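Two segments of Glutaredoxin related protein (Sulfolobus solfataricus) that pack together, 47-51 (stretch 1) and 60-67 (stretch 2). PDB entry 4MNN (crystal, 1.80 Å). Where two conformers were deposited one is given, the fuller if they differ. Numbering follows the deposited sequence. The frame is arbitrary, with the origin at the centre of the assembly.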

ATOM      1  N   LYS A  47       9.684 -12.925  -4.164  1.00 24.33           N
ATOM      2  CA  LYS A  47       9.960 -11.509  -3.928  1.00 22.22           C
ATOM      3  C   LYS A  47       9.083 -11.059  -2.750  1.00 19.85           C
ATOM      4  O   LYS A  47       8.061 -11.642  -2.468  1.00 18.51           O
ATOM      5  CB  LYS A  47       9.648 -10.680  -5.174  1.00 23.95           C
ATOM      6  CG  LYS A  47      10.629 -10.880  -6.370  1.00 24.74           C
ATOM      7  CD  LYS A  47      10.149 -10.030  -7.549  1.00 26.11           C
ATOM      8  CE  LYS A  47      11.134  -9.990  -8.710  1.00 26.62           C
ATOM      9  NZ  LYS A  47      12.488  -9.593  -8.270  1.00 28.72           N
ATOM     10  N   PRO A  48       9.486 -10.007  -2.067  1.00 19.54           N
ATOM     11  CA  PRO A  48       8.706  -9.535  -0.921  1.00 18.14           C
ATOM     12  C   PRO A  48       7.343  -8.928  -1.230  1.00 19.04           C
ATOM     13  O   PRO A  48       7.105  -8.380  -2.328  1.00 17.66           O
ATOM     14  CB  PRO A  48       9.652  -8.508  -0.267  1.00 19.21           C
ATOM     15  CG  PRO A  48      10.484  -8.004  -1.405  1.00 21.96           C
ATOM     16  CD  PRO A  48      10.734  -9.238  -2.239  1.00 20.04           C
ATOM     17  N   LEU A  49       6.431  -9.044  -0.270  1.00 17.85           N
ATOM     18  CA  LEU A  49       5.159  -8.377  -0.433  1.00 18.12           C
ATOM     19  C   LEU A  49       4.520  -8.224   0.915  1.00 17.80           C
ATOM     20  O   LEU A  49       4.912  -8.896   1.873  1.00 17.17           O
ATOM     21  CB  LEU A  49       4.218  -9.083  -1.423  1.00 21.86           C
ATOM     22  CG  LEU A  49       3.195 -10.224  -1.266  1.00 25.90           C
ATOM     23  CD1 LEU A  49       3.809 -11.458  -1.878  1.00 27.73           C
ATOM     24  CD2 LEU A  49       2.686 -10.393   0.158  1.00 26.50           C
ATOM     25  N   VAL A  50       3.555  -7.320   1.012  0.50 15.85           N
ATOM     26  CA  VAL A  50       2.821  -7.122   2.250  0.50 15.52           C
ATOM     27  C   VAL A  50       1.391  -6.767   1.884  0.50 16.37           C
ATOM     28  O   VAL A  50       1.151  -5.897   1.046  0.50 16.46           O
ATOM     29  CB  VAL A  50       3.424  -6.000   3.147  0.50 15.62           C
ATOM     30  CG1 VAL A  50       3.332  -4.665   2.465  0.50 14.24           C
ATOM     31  CG2 VAL A  50       2.685  -5.970   4.498  0.50 14.41           C
ATOM     32  N   LYS A  51       0.452  -7.482   2.501  1.00 16.96           N
ATOM     33  CA  LYS A  51      -0.986  -7.309   2.281  1.00 18.03           C
ATOM     34  C   LYS A  51      -1.566  -6.735   3.556  1.00 17.58           C
ATOM     35  O   LYS A  51      -1.243  -7.207   4.671  1.00 17.97           O
ATOM     36  CB  LYS A  51      -1.686  -8.641   2.010  1.00 20.40           C
ATOM     37  CG  LYS A  51      -1.360  -9.209   0.666  1.00 25.23           C
ATOM     38  CD  LYS A  51      -2.105 -10.513   0.431  1.00 28.49           C
ATOM     39  CE  LYS A  51      -2.214 -10.787  -1.057  1.00 33.24           C
ATOM     40  NZ  LYS A  51      -2.488 -12.248  -1.282  1.00 37.08           N
ATOM     41  N   TYR A  60      -5.138  -3.584   0.239  1.00 13.72           N
ATOM     42  CA  TYR A  60      -4.192  -3.500  -0.866  1.00 13.72           C
ATOM     43  C   TYR A  60      -3.035  -4.441  -0.627  1.00 14.50           C
ATOM     44  O   TYR A  60      -2.884  -4.998   0.466  1.00 14.65           O
ATOM     45  CB  TYR A  60      -3.676  -2.054  -1.014  1.00 15.34           C
ATOM     46  CG  TYR A  60      -2.922  -1.529   0.189  1.00 16.63           C
ATOM     47  CD1 TYR A  60      -1.584  -1.861   0.396  1.00 17.93           C
ATOM     48  CD2 TYR A  60      -3.554  -0.714   1.137  1.00 17.31           C
ATOM     49  CE1 TYR A  60      -0.889  -1.388   1.515  1.00 18.46           C
ATOM     50  CE2 TYR A  60      -2.866  -0.243   2.280  1.00 16.85           C
ATOM     51  CZ  TYR A  60      -1.546  -0.579   2.457  1.00 19.25           C
ATOM     52  OH  TYR A  60      -0.820  -0.150   3.572  1.00 20.60           O
ATOM     53  N   THR A  61      -2.220  -4.613  -1.662  1.00 14.90           N
ATOM     54  CA  THR A  61      -1.006  -5.415  -1.573  1.00 14.24           C
ATOM     55  C   THR A  61       0.075  -4.481  -2.103  1.00 15.44           C
ATOM     56  O   THR A  61      -0.124  -3.816  -3.134  1.00 15.91           O
ATOM     57  CB  THR A  61      -0.984  -6.625  -2.521  1.00 15.67           C
ATOM     58  OG1 THR A  61      -2.034  -7.518  -2.181  1.00 20.39           O
ATOM     59  CG2 THR A  61       0.359  -7.384  -2.383  1.00 16.00           C
ATOM     60  N   TYR A  62       1.190  -4.438  -1.389  1.00 13.02           N
ATOM     61  CA  TYR A  62       2.339  -3.650  -1.768  1.00 13.64           C
ATOM     62  C   TYR A  62       3.399  -4.695  -2.137  1.00 13.61           C
ATOM     63  O   TYR A  62       3.813  -5.507  -1.266  1.00 14.27           O
ATOM     64  CB  TYR A  62       2.825  -2.852  -0.556  1.00 13.08           C
ATOM     65  CG  TYR A  62       3.915  -1.871  -0.885  1.00 13.52           C
ATOM     66  CD1 TYR A  62       3.659  -0.493  -0.948  1.00 11.22           C
ATOM     67  CD2 TYR A  62       5.233  -2.313  -1.117  1.00 15.92           C
ATOM     68  CE1 TYR A  62       4.691   0.420  -1.232  1.00 12.57           C
ATOM     69  CE2 TYR A  62       6.269  -1.413  -1.401  1.00 13.85           C
ATOM     70  CZ  TYR A  62       5.997  -0.058  -1.461  1.00 13.38           C
ATOM     71  OH  TYR A  62       7.028   0.813  -1.783  1.00 16.93           O
ATOM     72  N   TYR A  63       3.803  -4.690  -3.402  1.00 14.30           N
ATOM     73  CA  TYR A  63       4.820  -5.595  -3.905  1.00 16.03           C
ATOM     74  C   TYR A  63       6.192  -4.925  -3.797  1.00 14.13           C
ATOM     75  O   TYR A  63       6.559  -4.086  -4.618  1.00 12.17           O
ATOM     76  CB  TYR A  63       4.486  -5.974  -5.347  1.00 17.92           C
ATOM     77  CG  TYR A  63       3.185  -6.766  -5.427  1.00 19.36           C
ATOM     78  CD1 TYR A  63       1.976  -6.146  -5.791  1.00 19.10           C
ATOM     79  CD2 TYR A  63       3.180  -8.155  -5.190  1.00 20.00           C
ATOM     80  CE1 TYR A  63       0.814  -6.877  -5.926  1.00 19.89           C
ATOM     81  CE2 TYR A  63       2.013  -8.909  -5.330  1.00 22.07           C
ATOM     82  CZ  TYR A  63       0.838  -8.266  -5.697  1.00 22.86           C
ATOM     83  OH  TYR A  63      -0.326  -9.004  -5.825  1.00 26.72           O
ATOM     84  N   GLY A  64       6.921  -5.333  -2.749  1.00 15.25           N
ATOM     85  CA  GLY A  64       8.230  -4.809  -2.409  1.00 16.37           C
ATOM     86  C   GLY A  64       8.164  -4.642  -0.907  1.00 16.80           C
ATOM     87  O   GLY A  64       7.330  -5.304  -0.260  1.00 17.02           O
ATOM     88  N   ILE A  65       8.989  -3.764  -0.345  1.00 15.81           N
ATOM     89  CA  ILE A  65       8.941  -3.523   1.109  1.00 16.38           C
ATOM     90  C   ILE A  65       8.793  -2.016   1.245  1.00 16.35           C
ATOM     91  O   ILE A  65       9.605  -1.245   0.740  1.00 16.52           O
ATOM     92  CB  ILE A  65      10.231  -4.025   1.826  1.00 18.80           C
ATOM     93  CG1 ILE A  65      10.384  -5.538   1.587  1.00 19.42           C
ATOM     94  CG2 ILE A  65      10.155  -3.691   3.319  1.00 17.29           C
ATOM     95  CD1 ILE A  65      11.677  -6.124   2.171  1.00 24.11           C
ATOM     96  N   PRO A  66       7.738  -1.564   1.937  1.00 15.62           N
ATOM     97  CA  PRO A  66       7.548  -0.120   2.059  1.00 18.44           C
ATOM     98  C   PRO A  66       8.461   0.645   3.005  1.00 20.16           C
ATOM     99  O   PRO A  66       7.995   1.187   4.001  1.00 22.86           O
ATOM    100  CB  PRO A  66       6.078  -0.011   2.454  1.00 16.32           C
ATOM    101  CG  PRO A  66       5.887  -1.197   3.325  1.00 15.94           C
ATOM    102  CD  PRO A  66       6.647  -2.310   2.592  1.00 14.92           C
ATOM    103  N   ILE A  67       9.752   0.707   2.689  1.00 22.09           N
ATOM    104  CA  ILE A  67      10.685   1.454   3.537  1.00 22.59           C
ATOM    105  C   ILE A  67      11.056   2.795   2.902  1.00 22.08           C
ATOM    106  O   ILE A  67      10.394   3.224   1.955  1.00 19.25           O
ATOM    107  CB  ILE A  67      11.960   0.628   3.857  1.00 25.44           C
ATOM    108  CG1 ILE A  67      12.375  -0.211   2.648  1.00 26.82           C
ATOM    109  CG2 ILE A  67      11.670  -0.314   5.062  1.00 27.77           C
ATOM    110  CD1 ILE A  67      12.678   0.568   1.400  1.00 30.18           C
TER

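Two antiparallel strands, 49-51 and 60-63, run side by side with their axes 4.7 Å apart at closest approach and their directions 168° from one another; the contact buries 437 Å² in all. Backbone hydrogen bonds centre on the pair V50 and Y62, which bond in both directions: Y62 N to V50 O at 2.8 Å, nearly straight at 174°, and V50 N to Y62 O at 2.9 Å. Beyond the strand ends, G64 N reaches P48 O at 3.1 Å, but the bent angle of 124° makes this bond weak. P48 has no amide hydrogen, so it can join the backbone bonding only as an acceptor, through its carbonyl. G64 adopts phi/psi of 137/-156, where a CB would jam against the preceding carbonyl oxygen; glycine suits this position just after the strand.

CA-H...O contacts supplement these bonds: L49 CA to Y62 O at 3.3 Å, T61 CA to V50 O at 3.4 Å and K51 CA to Y60 O at 3.5 Å. The carbonyls of V50 and Y62 thus each receive an amide and a CA-H.

Side chains pack on both faces of the sheet. On the face of V50 and Y62, V50 CG1 lies 3.6 Å from Y62 CB and 4.1 Å from P66 CD; the compact, branched valine is buried here and has the largest area covered by the opposing stretch, 72 Å². The Y62 ring leads away from stretch 1, leaving its CB beside the valine. On the other face, L49 CB approaches Y63 CD2 at 4.0 Å, while K51 CG makes a van der Waals contact with the hydroxyl T61 OG1 at 3.4 Å, so the lysine contributes its aliphatic stem and extends its amine beyond the threonine. Past the strands, P48 CB meets I65 CG1 at 3.6 Å, the puckered proline ring giving an apolar contact to the isoleucine.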